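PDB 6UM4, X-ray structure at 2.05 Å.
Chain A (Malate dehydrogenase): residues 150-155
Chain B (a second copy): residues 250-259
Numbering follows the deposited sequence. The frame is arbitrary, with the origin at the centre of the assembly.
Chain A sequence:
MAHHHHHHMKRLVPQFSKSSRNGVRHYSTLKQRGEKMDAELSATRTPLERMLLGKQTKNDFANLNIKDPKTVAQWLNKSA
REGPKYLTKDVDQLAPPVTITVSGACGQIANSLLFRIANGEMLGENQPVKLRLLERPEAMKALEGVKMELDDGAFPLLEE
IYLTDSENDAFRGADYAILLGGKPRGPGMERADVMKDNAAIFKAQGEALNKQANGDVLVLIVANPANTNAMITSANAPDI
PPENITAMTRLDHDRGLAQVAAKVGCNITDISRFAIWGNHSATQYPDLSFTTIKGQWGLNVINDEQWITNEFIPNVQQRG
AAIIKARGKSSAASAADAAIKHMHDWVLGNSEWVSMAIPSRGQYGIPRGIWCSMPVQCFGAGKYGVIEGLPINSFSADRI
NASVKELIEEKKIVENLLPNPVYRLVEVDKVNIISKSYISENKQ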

# COMPACT_ATOMS: atom_id res chain seq x y z
N LEU A 150 2.60 -2.76 -11.16
CA LEU A 150 3.87 -2.60 -10.46
C LEU A 150 4.90 -1.88 -11.32
O LEU A 150 5.63 -1.02 -10.81
N ASP A 151 5.01 -2.25 -12.60
CA ASP A 151 5.89 -1.49 -13.50
C ASP A 151 5.54 -0.02 -13.50
O ASP A 151 6.43 0.84 -13.41
N ASP A 152 4.25 0.30 -13.55
CA ASP A 152 3.77 1.68 -13.54
C ASP A 152 4.03 2.39 -12.22
O ASP A 152 3.79 3.59 -12.13
N GLY A 153 4.50 1.66 -11.20
CA GLY A 153 5.02 2.32 -10.03
C GLY A 153 6.38 2.94 -10.22
O GLY A 153 6.78 3.77 -9.40
N ALA A 154 7.09 2.58 -11.29
CA ALA A 154 8.38 3.17 -11.61
C ALA A 154 9.34 3.04 -10.44
O ALA A 154 9.98 4.00 -10.01
N PHE A 155 9.41 1.84 -9.88
CA PHE A 155 10.20 1.62 -8.68
C PHE A 155 11.65 1.37 -9.03
O PHE A 155 11.96 0.38 -9.69
N ARG B 250 0.90 12.36 -12.60
CA ARG B 250 2.06 11.59 -12.19
C ARG B 250 1.93 10.13 -12.59
O ARG B 250 2.95 9.46 -12.81
N LEU B 251 0.71 9.61 -12.71
CA LEU B 251 0.58 8.21 -13.12
C LEU B 251 0.92 8.05 -14.59
O LEU B 251 1.63 7.12 -14.97
N ASP B 252 0.44 8.96 -15.43
CA ASP B 252 0.87 9.00 -16.83
C ASP B 252 2.39 9.07 -16.91
O ASP B 252 3.03 8.25 -17.58
N HIS B 253 2.98 10.01 -16.17
CA HIS B 253 4.43 10.17 -16.15
C HIS B 253 5.14 8.86 -15.81
O HIS B 253 6.04 8.41 -16.54
N ASP B 254 4.74 8.22 -14.71
CA ASP B 254 5.38 6.98 -14.29
C ASP B 254 5.13 5.85 -15.28
O ASP B 254 5.97 4.97 -15.45
N ARG B 255 3.95 5.84 -15.90
CA ARG B 255 3.68 4.84 -16.92
C ARG B 255 4.61 5.03 -18.11
O ARG B 255 5.06 4.06 -18.74
N GLY B 256 4.91 6.29 -18.44
CA GLY B 256 5.88 6.55 -19.50
C GLY B 256 7.27 6.04 -19.16
O GLY B 256 7.91 5.36 -19.98
N LEU B 257 7.75 6.34 -17.95
CA LEU B 257 9.03 5.79 -17.51
C LEU B 257 9.05 4.28 -17.61
O LEU B 257 10.06 3.67 -18.00
N ALA B 258 7.93 3.64 -17.28
CA ALA B 258 7.89 2.18 -17.28
C ALA B 258 7.97 1.64 -18.70
O ALA B 258 8.56 0.58 -18.94
N GLN B 259 7.36 2.35 -19.66
CA GLN B 259 7.45 1.93 -21.05
C GLN B 259 8.89 2.04 -21.55
O GLN B 259 9.42 1.10 -22.15

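Where a helix ends against a neighbouring subunit, small residues permit close approach while an acidic side chain and ordered waters supply the polar ties; this contact between two copies of malate dehydrogenase illustrates the principle. A:Leu150, an m rotamer at chi1, lies out of reach of chain B, and the contact begins with A:Asp151. Its CA-to-CB bond points sideways and chi1 is m, leaving A:Asp151 CB 4.2 Å from B:Ala258 CB. The backbone comes nearer still, with A:Asp151 O 3.3 Å from B:Ala258 CB, a proximity that the small methyl group, pointing toward chain A, allows.

A:Asp152 contributes the most buried area. Also m and sideways, it lays its carboxylate along B:Arg255 (m, t, t), with A:Asp152 CG 3.4 Å from B:Arg255 CG. A salt bridge joins A:Asp152 OD2 to B:Arg255 NE at 3.6 Å, the oxygen lying at the edge of the guanidinium, near its plane. Water 3 O reinforces this pairing, donating to A:Asp152 OD2 (2.7 Å) and accepting from B:Arg255 NE (3.0 Å). Water 2 O donates to A:Asp152 OD1 (2.8 Å) and B:Arg255 O (2.7 Å), while accepting from B:Gln259 NE2 (2.9 Å). A:Asp152 O sits 3.3 Å from B:Asp254 CB. Water 1 O lies 2.8 Å from A:Asp152 O and 2.4 Å from B:Asp254 OD2, bridging the two stretches. No direct hydrogen bond crosses between them, so these waters carry much of the polar connection.

A:Gly153 has no side chain; an ideal CB would point away from chain B and clash with A:Phe155 CE2 at 2.2 Å. A:Ala154, with positive phi, closes the type I turn and points toward chain B, with A:Ala154 CB 4.0 Å from B:Asp254 CB and 4.5 Å from B:Leu257 CD1. B:Asp254 (chi1 m) and B:Leu257 (m, t) both point toward chain A. A salt bridge from B:Arg250 NE to B:Asp254 OD1 (3.1 Å) holds the former. A:Phe155, m at chi1, is again beyond reach.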

# COMPACT_ATOMS: atom_id res chain seq x y z
CB LEU A 150 4.40 -3.97 -10.05
CG LEU A 150 3.82 -4.59 -8.79
CD1 LEU A 150 4.30 -6.03 -8.66
CD2 LEU A 150 4.22 -3.77 -7.58
CB ASP A 151 5.82 -2.05 -14.92
CG ASP A 151 6.49 -3.40 -15.05
OD1 ASP A 151 7.45 -3.65 -14.28
OD2 ASP A 151 6.05 -4.20 -15.91
CB ASP A 152 2.27 1.72 -13.82
CG ASP A 152 1.95 1.23 -15.21
OD1 ASP A 152 2.89 1.16 -16.01
OD2 ASP A 152 0.77 0.95 -15.51
CB ALA A 154 8.23 4.64 -12.04
CB PHE A 155 9.66 0.44 -7.89
CG PHE A 155 8.32 0.68 -7.27
CD1 PHE A 155 8.21 1.51 -6.16
CD2 PHE A 155 7.20 0.04 -7.75
CE1 PHE A 155 6.97 1.72 -5.55
CE2 PHE A 155 5.96 0.23 -7.15
CZ PHE A 155 5.85 1.09 -6.04
CB ARG B 250 2.27 11.73 -10.68
CG ARG B 250 3.51 11.06 -10.12
CD ARG B 250 4.72 11.39 -10.94
NE ARG B 250 5.96 10.86 -10.37
CZ ARG B 250 6.68 11.49 -9.45
NH1 ARG B 250 6.28 12.68 -8.99
NH2 ARG B 250 7.80 10.96 -9.01
CB LEU B 251 -0.83 7.70 -12.83
CG LEU B 251 -1.06 6.23 -13.22
CD1 LEU B 251 -0.06 5.31 -12.51
CD2 LEU B 251 -2.47 5.81 -12.89
CB ASP B 252 0.24 10.22 -17.52
CG ASP B 252 -1.29 10.27 -17.37
OD1 ASP B 252 -1.99 9.30 -17.74
OD2 ASP B 252 -1.79 11.31 -16.89
CB HIS B 253 4.76 11.25 -15.13
CG HIS B 253 6.21 11.54 -14.98
ND1 HIS B 253 6.80 12.66 -15.51
CD2 HIS B 253 7.20 10.84 -14.37
CE1 HIS B 253 8.09 12.66 -15.21
NE2 HIS B 253 8.36 11.57 -14.52
CB ASP B 254 4.88 6.57 -12.90
CG ASP B 254 5.36 7.51 -11.80
OD1 ASP B 254 6.28 8.32 -12.07
OD2 ASP B 254 4.86 7.40 -10.65
CB ARG B 255 2.21 4.90 -17.34
CG ARG B 255 1.24 4.32 -16.32
CD ARG B 255 -0.18 4.70 -16.69
NE ARG B 255 -1.19 3.87 -16.05
CZ ARG B 255 -2.49 4.17 -16.03
NH1 ARG B 255 -2.92 5.28 -16.61
NH2 ARG B 255 -3.36 3.38 -15.42
CB LEU B 257 9.33 6.23 -16.08
CG LEU B 257 9.42 7.75 -15.89
CD1 LEU B 257 9.70 8.11 -14.45
CD2 LEU B 257 10.48 8.34 -16.82
CB ALA B 258 6.62 1.69 -16.60
CB GLN B 259 6.51 2.78 -21.91
CG GLN B 259 5.02 2.50 -21.70
CD GLN B 259 4.62 1.08 -22.09
OE1 GLN B 259 4.98 0.58 -23.16
NE2 GLN B 259 3.87 0.42 -21.21
O HOH W 1 3.27 5.61 -10.31
O HOH W 2 3.46 1.87 -18.69
O HOH W 3 -1.24 1.79 -13.92